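Local coordinates for thiamine pyrophosphokinase (Saccharomyces cerevisiae, PDB 1IG0), which catalyses the transfer of pyrophosphate from ATP to thiamine, giving thiamine diphosphate and AMP, as the only yeast enzyme able to make this cofactor, at residues M25-I31 / D225-L229; I237-P241 / F290-N294; I248-L254 / I304-I310. All coordinates share one frame; numbering follows the deposited sequence.

Contact 1 of 3, residues M25-I31 / D225-L229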
loop_
_atom_site.group_PDB
_atom_site.type_symbol
_atom_site.label_atom_id
_atom_site.label_comp_id
_atom_site.label_asym_id
_atom_site.label_seq_id
_atom_site.Cartn_x
_atom_site.Cartn_y
_atom_site.Cartn_z
ATOM N N MET B 25 -13.984 -15.452 -13.653
ATOM C CA MET B 25 -14.290 -15.254 -12.244
ATOM C C MET B 25 -15.308 -14.143 -12.032
ATOM O O MET B 25 -15.325 -13.159 -12.767
ATOM C CB MET B 25 -13.022 -14.932 -11.453
ATOM C CG MET B 25 -12.333 -13.668 -11.910
ATOM S SD MET B 25 -12.014 -12.506 -10.576
ATOM C CE MET B 25 -13.485 -11.487 -10.654
ATOM N N ASN B 26 -16.163 -14.307 -11.026
ATOM C CA ASN B 26 -17.175 -13.306 -10.713
ATOM C C ASN B 26 -16.711 -12.584 -9.453
ATOM O O ASN B 26 -16.271 -13.222 -8.498
ATOM C CB ASN B 26 -18.533 -13.974 -10.475
ATOM C CG ASN B 26 -19.678 -12.977 -10.438
ATOM O OD1 ASN B 26 -19.713 -12.083 -9.593
ATOM N ND2 ASN B 26 -20.621 -13.127 -11.361
ATOM N N LEU B 27 -16.803 -11.258 -9.453
ATOM C CA LEU B 27 -16.370 -10.461 -8.309
ATOM C C LEU B 27 -17.003 -10.872 -6.984
ATOM O O LEU B 27 -16.344 -10.851 -5.946
ATOM C CB LEU B 27 -16.642 -8.977 -8.568
ATOM C CG LEU B 27 -15.743 -8.310 -9.613
ATOM C CD1 LEU B 27 -16.177 -6.868 -9.818
ATOM C CD2 LEU B 27 -14.293 -8.371 -9.151
ATOM N N LYS B 28 -18.278 -11.246 -7.016
ATOM C CA LYS B 28 -18.977 -11.652 -5.801
ATOM C C LYS B 28 -18.372 -12.891 -5.153
ATOM O O LYS B 28 -18.403 -13.041 -3.931
ATOM C CB LYS B 28 -20.453 -11.914 -6.101
ATOM C CG LYS B 28 -21.270 -10.654 -6.309
ATOM C CD LYS B 28 -22.695 -10.986 -6.711
ATOM C CE LYS B 28 -23.524 -9.726 -6.870
ATOM N NZ LYS B 28 -24.834 -10.011 -7.511
ATOM N N GLU B 29 -17.816 -13.775 -5.975
ATOM C CA GLU B 29 -17.227 -15.013 -5.481
ATOM C C GLU B 29 -15.996 -14.771 -4.613
ATOM O O GLU B 29 -15.566 -15.659 -3.875
ATOM C CB GLU B 29 -16.880 -15.923 -6.660
ATOM C CG GLU B 29 -18.020 -16.053 -7.661
ATOM C CD GLU B 29 -17.744 -17.068 -8.749
ATOM O OE1 GLU B 29 -16.654 -17.014 -9.357
ATOM O OE2 GLU B 29 -18.628 -17.915 -9.002
ATOM N N LEU B 30 -15.430 -13.572 -4.701
ATOM C CA LEU B 30 -14.260 -13.225 -3.901
ATOM C C LEU B 30 -14.681 -13.084 -2.444
ATOM O O LEU B 30 -13.883 -13.294 -1.531
ATOM C CB LEU B 30 -13.651 -11.901 -4.379
ATOM C CG LEU B 30 -13.020 -11.853 -5.774
ATOM C CD1 LEU B 30 -12.690 -10.413 -6.133
ATOM C CD2 LEU B 30 -11.768 -12.714 -5.811
ATOM N N ILE B 31 -15.947 -12.732 -2.241
ATOM C CA ILE B 31 -16.500 -12.540 -0.905
ATOM C C ILE B 31 -17.414 -13.688 -0.488
ATOM O O ILE B 31 -17.419 -14.095 0.673
ATOM C CB ILE B 31 -17.308 -11.228 -0.835
ATOM C CG1 ILE B 31 -16.413 -10.049 -1.222
ATOM C CG2 ILE B 31 -17.871 -11.031 0.568
ATOM C CD1 ILE B 31 -17.161 -8.739 -1.388
ATOM N N ASP B 225 -11.202 -1.111 -0.971
ATOM C CA ASP B 225 -10.913 -2.015 -2.077
ATOM C C ASP B 225 -11.007 -3.506 -1.819
ATOM O O ASP B 225 -11.072 -3.982 -0.683
ATOM C CB ASP B 225 -9.492 -1.763 -2.595
ATOM C CG ASP B 225 -9.259 -0.333 -3.016
ATOM O OD1 ASP B 225 -9.640 0.017 -4.151
ATOM O OD2 ASP B 225 -8.695 0.440 -2.211
ATOM N N LEU B 226 -11.007 -4.222 -2.935
ATOM C CA LEU B 226 -10.965 -5.669 -2.975
ATOM C C LEU B 226 -9.653 -5.783 -3.741
ATOM O O LEU B 226 -9.507 -5.202 -4.819
ATOM C CB LEU B 226 -12.113 -6.254 -3.802
ATOM C CG LEU B 226 -13.479 -6.391 -3.127
ATOM C CD1 LEU B 226 -14.471 -6.991 -4.112
ATOM C CD2 LEU B 226 -13.355 -7.277 -1.897
ATOM N N ILE B 227 -8.685 -6.490 -3.177
ATOM C CA ILE B 227 -7.391 -6.622 -3.825
ATOM C C ILE B 227 -7.103 -8.095 -4.022
ATOM O O ILE B 227 -7.124 -8.871 -3.067
ATOM C CB ILE B 227 -6.288 -5.980 -2.958
ATOM C CG1 ILE B 227 -6.676 -4.535 -2.624
ATOM C CG2 ILE B 227 -4.953 -6.015 -3.692
ATOM C CD1 ILE B 227 -5.782 -3.876 -1.587
ATOM N N PHE B 228 -6.843 -8.477 -5.266
ATOM C CA PHE B 228 -6.577 -9.871 -5.581
ATOM C C PHE B 228 -5.681 -10.026 -6.802
ATOM O O PHE B 228 -5.373 -9.051 -7.485
ATOM C CB PHE B 228 -7.903 -10.600 -5.797
ATOM C CG PHE B 228 -8.776 -9.966 -6.839
ATOM C CD1 PHE B 228 -8.812 -10.468 -8.134
ATOM C CD2 PHE B 228 -9.555 -8.855 -6.528
ATOM C CE1 PHE B 228 -9.612 -9.870 -9.109
ATOM C CE2 PHE B 228 -10.356 -8.251 -7.494
ATOM C CZ PHE B 228 -10.384 -8.760 -8.787
ATOM N N LEU B 229 -5.272 -11.259 -7.078
ATOM C CA LEU B 229 -4.392 -11.516 -8.207
ATOM C C LEU B 229 -5.124 -11.958 -9.464
ATOM O O LEU B 229 -6.083 -12.730 -9.407
ATOM C CB LEU B 229 -3.343 -12.565 -7.822
ATOM C CG LEU B 229 -2.223 -12.833 -8.832
ATOM C CD1 LEU B 229 -0.958 -13.240 -8.097
ATOM C CD2 LEU B 229 -2.655 -13.909 -9.814
#
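Ile31, which packs on Leu226, gives its backbone N to Lys28 O at 3.0 Å. This bond belongs to a turn with helical backbone angles that follows strand 23-26. The turn and the end of the strand lie against strand 225-230. The two strands belong to different sheets, so the contact lies between the layers of the beta sandwich. Across the two segments it is apolar.

The Phe228 ring meets three side chains: Met25, Leu27 and Leu30. Leu30 CD1 sits over one ring face, 3.7 Å from the Phe228 ring centroid and 22° off the ring normal. This is a CH-pi contact. Leu30 CD1 is offset toward the rim, 3.5 Å from Phe228 CE2. Phe228 CG stands between its own backbone N and carbonyl carbon (chi1 55°), which brings the ring across to the turn. Met25 reaches the ring with its sulfur, and SD comes to 3.9 Å from Phe228 CE1. This Met-aromatic contact is oblique. The Leu27 side chain crosses that of Phe228 at about a right angle and sets CD2 obliquely to the ring, 3.9 Å from Phe228 CZ.

Two residues earlier on strand 225-230, Leu226 meets Ile31. Their side chains are about perpendicular, with Ile31 CD1 4.1 Å from Leu226 CD2. Cys219, on the neighbouring strand 216-221, touches both Leu30 and Leu226. On the same strand as Leu226, Asp225 OD2 accepts a hydrogen bond from Phe196 N of the second subunit.

Polar groups fix the turn that carries Leu27, Leu30 and Ile31. Asn26 OD1 accepts Lys28 N at 3.1 Å on an in-plane lone pair, forming an Asx turn. Glu29 reaches back: Asn26 N gives to Glu29 OE1 at 3.2 Å, coming from 54° above the carboxylate plane.

Contact 2 of 3, residues I237-P241 / F290-N294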
loop_
_atom_site.group_PDB
_atom_site.type_symbol
_atom_site.label_atom_id
_atom_site.label_comp_id
_atom_site.label_asym_id
_atom_site.label_seq_id
_atom_site.Cartn_x
_atom_site.Cartn_y
_atom_site.Cartn_z
ATOM N N ILE B 237 -13.317 -11.065 -15.992
ATOM C CA ILE B 237 -13.958 -10.656 -14.750
ATOM C C ILE B 237 -15.442 -10.449 -15.032
ATOM O O ILE B 237 -15.815 -9.651 -15.894
ATOM C CB ILE B 237 -13.354 -9.341 -14.223
ATOM C CG1 ILE B 237 -11.860 -9.531 -13.954
ATOM C CG2 ILE B 237 -14.082 -8.903 -12.959
ATOM C CD1 ILE B 237 -11.142 -8.258 -13.609
ATOM N N GLU B 238 -16.287 -11.175 -14.309
ATOM C CA GLU B 238 -17.726 -11.071 -14.503
ATOM C C GLU B 238 -18.423 -10.376 -13.341
ATOM O O GLU B 238 -17.972 -10.441 -12.197
ATOM C CB GLU B 238 -18.323 -12.466 -14.707
ATOM C CG GLU B 238 -17.752 -13.204 -15.906
ATOM C CD GLU B 238 -18.445 -14.527 -16.158
ATOM O OE1 GLU B 238 -19.688 -14.534 -16.284
ATOM O OE2 GLU B 238 -17.751 -15.560 -16.236
ATOM N N TYR B 239 -19.524 -9.699 -13.648
ATOM C CA TYR B 239 -20.293 -8.995 -12.635
ATOM C C TYR B 239 -21.707 -8.678 -13.092
ATOM O O TYR B 239 -21.949 -8.403 -14.267
ATOM C CB TYR B 239 -19.576 -7.700 -12.231
ATOM C CG TYR B 239 -19.057 -6.879 -13.394
ATOM C CD1 TYR B 239 -19.918 -6.112 -14.184
ATOM C CD2 TYR B 239 -17.698 -6.877 -13.712
ATOM C CE1 TYR B 239 -19.433 -5.363 -15.265
ATOM C CE2 TYR B 239 -17.204 -6.135 -14.787
ATOM C CZ TYR B 239 -18.073 -5.380 -15.559
ATOM O OH TYR B 239 -17.580 -4.653 -16.622
ATOM N N ASP B 240 -22.645 -8.746 -12.153
ATOM C CA ASP B 240 -24.030 -8.423 -12.447
ATOM C C ASP B 240 -24.081 -6.903 -12.556
ATOM O O ASP B 240 -23.550 -6.195 -11.699
ATOM C CB ASP B 240 -24.944 -8.905 -11.318
ATOM C CG ASP B 240 -26.321 -8.278 -11.376
ATOM O OD1 ASP B 240 -26.614 -7.407 -10.529
ATOM O OD2 ASP B 240 -27.108 -8.647 -12.272
ATOM N N PRO B 241 -24.701 -6.381 -13.622
ATOM C CA PRO B 241 -24.798 -4.932 -13.816
ATOM C C PRO B 241 -25.268 -4.149 -12.590
ATOM O O PRO B 241 -24.648 -3.158 -12.210
ATOM C CB PRO B 241 -25.755 -4.813 -14.997
ATOM C CG PRO B 241 -25.393 -6.015 -15.815
ATOM C CD PRO B 241 -25.302 -7.100 -14.761
ATOM N N PHE B 290 -14.589 -0.121 -14.983
ATOM C CA PHE B 290 -15.266 -1.063 -15.865
ATOM C C PHE B 290 -16.313 -0.339 -16.713
ATOM O O PHE B 290 -17.043 0.517 -16.213
ATOM C CB PHE B 290 -15.977 -2.145 -15.044
ATOM C CG PHE B 290 -15.059 -3.000 -14.217
ATOM C CD1 PHE B 290 -15.427 -3.376 -12.929
ATOM C CD2 PHE B 290 -13.848 -3.461 -14.729
ATOM C CE1 PHE B 290 -14.608 -4.196 -12.160
ATOM C CE2 PHE B 290 -13.020 -4.284 -13.966
ATOM C CZ PHE B 290 -13.402 -4.652 -12.680
ATOM N N VAL B 291 -16.381 -0.678 -17.996
ATOM C CA VAL B 291 -17.374 -0.085 -18.885
ATOM C C VAL B 291 -18.137 -1.205 -19.576
ATOM O O VAL B 291 -19.174 -0.977 -20.197
ATOM C CB VAL B 291 -16.737 0.837 -19.950
ATOM C CG1 VAL B 291 -16.109 2.039 -19.270
ATOM C CG2 VAL B 291 -15.706 0.073 -20.770
ATOM N N GLY B 292 -17.611 -2.422 -19.465
ATOM C CA GLY B 292 -18.280 -3.563 -20.057
ATOM C C GLY B 292 -19.580 -3.775 -19.306
ATOM O O GLY B 292 -19.594 -3.760 -18.075
ATOM N N ASP B 293 -20.673 -3.956 -20.040
ATOM C CA ASP B 293 -21.986 -4.164 -19.434
ATOM C C ASP B 293 -21.982 -5.176 -18.295
ATOM O O ASP B 293 -22.465 -4.890 -17.198
ATOM C CB ASP B 293 -22.988 -4.637 -20.491
ATOM C CG ASP B 293 -23.678 -3.495 -21.201
ATOM O OD1 ASP B 293 -24.404 -3.771 -22.180
ATOM O OD2 ASP B 293 -23.509 -2.331 -20.780
ATOM N N ASN B 294 -21.428 -6.355 -18.558
ATOM C CA ASN B 294 -21.411 -7.421 -17.565
ATOM C C ASN B 294 -20.065 -8.110 -17.358
ATOM O O ASN B 294 -19.975 -9.055 -16.573
ATOM C CB ASN B 294 -22.434 -8.484 -17.952
ATOM C CG ASN B 294 -22.147 -9.085 -19.314
ATOM O OD1 ASN B 294 -22.407 -8.465 -20.345
ATOM N ND2 ASN B 294 -21.588 -10.289 -19.323
#
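Tyr239, Asn294 and Phe290 bury the most surface here. Tyr239 reaches from the end of strand 235-238, in the smaller sheet, into the loop after strand 288-289. Asn288 of that strand belongs to the thiamine pocket. Tyr239 OH gives a short hydrogen bond to Gly292 O, 2.6 Å away. That oxygen lies at the ring edge, in plane. The Tyr239 side chain is folded between its own N and carbonyl carbon (chi1 46°), which carries the ring over the loop backbone. Asn294 C lies over one ring face, toward the rim.

The Tyr239 and Phe290 rings are nearly parallel, with planes at 23°. They are slid well apart, centroids 5.0 Å from each other, and overlap little. Tyr239 CE2 stands over the Phe290 face, near the rim and 3.8 Å from Phe290 CD1. Phe290 CZ meets Ile237 CG2 at 4.3 Å.

The backbone adds one bond, Tyr239 N to Asn294 O at 3.0 Å. The Asn294 side chain leads away, though its CB still touches Tyr239 O. Asp293 also turns outward and salt-bridges Lys13.

Both cross-bonds end on loop carbonyls. The phenol thus holds the loop by its main chain, and the buried hydroxyl has its polar need met there.

Contact 3 of 3, residues I248-L254 / I304-I310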
loop_
_atom_site.group_PDB
_atom_site.type_symbol
_atom_site.label_atom_id
_atom_site.label_comp_id
_atom_site.label_asym_id
_atom_site.label_seq_id
_atom_site.Cartn_x
_atom_site.Cartn_y
_atom_site.Cartn_z
ATOM N N ILE B 248 -19.590 -1.045 -7.083
ATOM C CA ILE B 248 -18.251 -0.923 -7.654
ATOM C C ILE B 248 -17.884 0.462 -8.170
ATOM O O ILE B 248 -18.690 1.138 -8.808
ATOM C CB ILE B 248 -18.048 -1.947 -8.797
ATOM C CG1 ILE B 248 -18.368 -3.355 -8.289
ATOM C CG2 ILE B 248 -16.613 -1.890 -9.313
ATOM C CD1 ILE B 248 -17.549 -3.784 -7.078
ATOM N N GLY B 249 -16.650 0.868 -7.882
ATOM C CA GLY B 249 -16.158 2.156 -8.329
ATOM C C GLY B 249 -15.104 1.966 -9.403
ATOM O O GLY B 249 -15.344 1.294 -10.407
ATOM N N ASN B 250 -13.933 2.552 -9.195
ATOM C CA ASN B 250 -12.844 2.431 -10.155
ATOM C C ASN B 250 -12.043 1.156 -9.910
ATOM O O ASN B 250 -12.365 0.368 -9.021
ATOM C CB ASN B 250 -11.921 3.644 -10.054
ATOM C CG ASN B 250 -12.639 4.946 -10.343
ATOM O OD1 ASN B 250 -13.258 5.106 -11.393
ATOM N ND2 ASN B 250 -12.557 5.888 -9.413
ATOM N N CYS B 251 -10.996 0.962 -10.703
ATOM C CA CYS B 251 -10.140 -0.210 -10.571
ATOM C C CYS B 251 -8.757 0.125 -11.096
ATOM O O CYS B 251 -8.576 1.129 -11.787
ATOM C CB CYS B 251 -10.714 -1.395 -11.354
ATOM S SG CYS B 251 -10.741 -1.201 -13.155
ATOM N N GLY B 252 -7.784 -0.717 -10.771
ATOM C CA GLY B 252 -6.432 -0.474 -11.227
ATOM C C GLY B 252 -5.665 -1.747 -11.507
ATOM O O GLY B 252 -5.838 -2.755 -10.820
ATOM N N LEU B 253 -4.826 -1.706 -12.536
ATOM C CA LEU B 253 -3.999 -2.847 -12.909
ATOM C C LEU B 253 -2.629 -2.541 -12.316
ATOM O O LEU B 253 -1.917 -1.664 -12.802
ATOM C CB LEU B 253 -3.924 -2.975 -14.434
ATOM C CG LEU B 253 -5.181 -3.526 -15.127
ATOM C CD1 LEU B 253 -6.387 -2.641 -14.839
ATOM C CD2 LEU B 253 -4.932 -3.616 -16.623
ATOM N N LEU B 254 -2.261 -3.278 -11.273
ATOM C CA LEU B 254 -1.017 -3.024 -10.560
ATOM C C LEU B 254 0.077 -4.080 -10.678
ATOM O O LEU B 254 -0.033 -5.163 -10.102
ATOM C CB LEU B 254 -1.351 -2.813 -9.084
ATOM C CG LEU B 254 -2.665 -2.052 -8.863
ATOM C CD1 LEU B 254 -3.058 -2.100 -7.394
ATOM C CD2 LEU B 254 -2.517 -0.611 -9.343
ATOM N N ILE B 304 -0.734 -10.217 -12.420
ATOM C CA ILE B 304 -0.711 -8.851 -11.918
ATOM C C ILE B 304 -1.731 -8.725 -10.797
ATOM O O ILE B 304 -2.591 -9.590 -10.629
ATOM C CB ILE B 304 -1.066 -7.814 -13.009
ATOM C CG1 ILE B 304 -2.528 -7.970 -13.429
ATOM C CG2 ILE B 304 -0.138 -7.973 -14.203
ATOM C CD1 ILE B 304 -3.086 -6.741 -14.139
ATOM N N ILE B 305 -1.629 -7.648 -10.028
ATOM C CA ILE B 305 -2.561 -7.407 -8.938
ATOM C C ILE B 305 -3.627 -6.435 -9.420
ATOM O O ILE B 305 -3.325 -5.461 -10.106
ATOM C CB ILE B 305 -1.859 -6.786 -7.715
ATOM C CG1 ILE B 305 -0.689 -7.673 -7.277
ATOM C CG2 ILE B 305 -2.857 -6.611 -6.576
ATOM C CD1 ILE B 305 -1.087 -9.093 -6.899
ATOM N N LEU B 306 -4.876 -6.710 -9.064
ATOM C CA LEU B 306 -5.981 -5.850 -9.450
ATOM C C LEU B 306 -6.684 -5.370 -8.194
ATOM O O LEU B 306 -6.897 -6.140 -7.255
ATOM C CB LEU B 306 -6.976 -6.616 -10.325
ATOM C CG LEU B 306 -8.171 -5.829 -10.860
ATOM C CD1 LEU B 306 -7.712 -4.880 -11.951
ATOM C CD2 LEU B 306 -9.206 -6.789 -11.405
ATOM N N ASN B 307 -7.016 -4.089 -8.164
ATOM C CA ASN B 307 -7.735 -3.547 -7.030
ATOM C C ASN B 307 -9.047 -3.043 -7.603
ATOM O O ASN B 307 -9.072 -2.384 -8.645
ATOM C CB ASN B 307 -6.952 -2.407 -6.365
ATOM C CG ASN B 307 -7.150 -1.073 -7.056
ATOM O OD1 ASN B 307 -8.014 -0.282 -6.671
ATOM N ND2 ASN B 307 -6.353 -0.817 -8.085
ATOM N N VAL B 308 -10.144 -3.395 -6.947
ATOM C CA VAL B 308 -11.456 -2.968 -7.395
ATOM C C VAL B 308 -12.091 -2.178 -6.271
ATOM O O VAL B 308 -12.365 -2.714 -5.196
ATOM C CB VAL B 308 -12.355 -4.173 -7.746
ATOM C CG1 VAL B 308 -13.749 -3.689 -8.126
ATOM C CG2 VAL B 308 -11.737 -4.961 -8.894
ATOM N N GLU B 309 -12.306 -0.892 -6.515
ATOM C CA GLU B 309 -12.905 -0.033 -5.514
ATOM C C GLU B 309 -14.308 -0.519 -5.201
ATOM O O GLU B 309 -15.090 -0.816 -6.106
ATOM C CB GLU B 309 -12.948 1.413 -6.010
ATOM C CG GLU B 309 -13.744 2.350 -5.120
ATOM C CD GLU B 309 -13.643 3.791 -5.565
ATOM O OE1 GLU B 309 -13.707 4.039 -6.787
ATOM O OE2 GLU B 309 -13.511 4.674 -4.692
ATOM N N ILE B 310 -14.616 -0.615 -3.915
ATOM C CA ILE B 310 -15.929 -1.060 -3.480
ATOM C C ILE B 310 -16.572 -0.034 -2.565
ATOM O O ILE B 310 -15.890 0.754 -1.907
ATOM C CB ILE B 310 -15.856 -2.397 -2.713
ATOM C CG1 ILE B 310 -14.869 -2.272 -1.549
ATOM C CG2 ILE B 310 -15.455 -3.517 -3.654
ATOM C CD1 ILE B 310 -14.808 -3.492 -0.653
#
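Leu253 and Leu306 lie side by side and point the same way, with their CD1 atoms 3.9 Å apart. They belong to antiparallel neighbours in the large mixed sheet, strands 248-254 and 304-310. Gly252-Asn307 and Leu254-Ile305 are hydrogen-bonded pairs, each closed by two backbone bonds. Ile248, Cys251 and Val308 share the leucines' face. Ile248 slants across Val308, its CG2 3.6 Å from Val308 CG1. This face looks into the sandwich, where Phe290 and Phe228 pack.

A beta bulge between Ile248 and Cys251 shifts the register by one. Here Asn250 and Glu309 run alongside each other, amide and carboxylate planes 35° apart. Glu309 is extended, with CG opposite its backbone N (chi1 171°). Glu309 OE1 takes Asn250 N on its anti lone pair, 2.8 Å away and nearly straight. Glu309 N returns a 2.8 Å bond to Asn250 O. Arg195 of the second subunit makes a long, weak ion pair with OE1. The Cys251 backbone bonds Asn288 of the thiamine pocket.

Leu254, Ile305 and Asn307 occupy the other face, where Leu254 touches Phe196 of the second subunit. Leu254 stands roughly perpendicular to Asn307, Leu254 CD1 3.6 Å from Asn307 ND2. Asn307 ND2 also lies 3.2 Å from Gly252 CA.

Overall arrangement
Contacts 1 and 3 are buried and share the large mixed sheet, where strands 225-230 and 304-310 are neighbours. Contact 3 is formed within that sheet, mostly by backbone hydrogen bonds. Contact 1 is made between layers, by side chains alone. Contact 2 is only partly buried and lies farther from the chain centre. It mixes aromatic packing with bonds to loop carbonyls. It joins contact 1 through the smaller sheet, where strands 23-26 and 235-238 pair. Ile237 and Phe290 of contact 2 also pack on the inner face of contact 3. Contacts 1 and 3 both reach the second subunit; contact 2 does not.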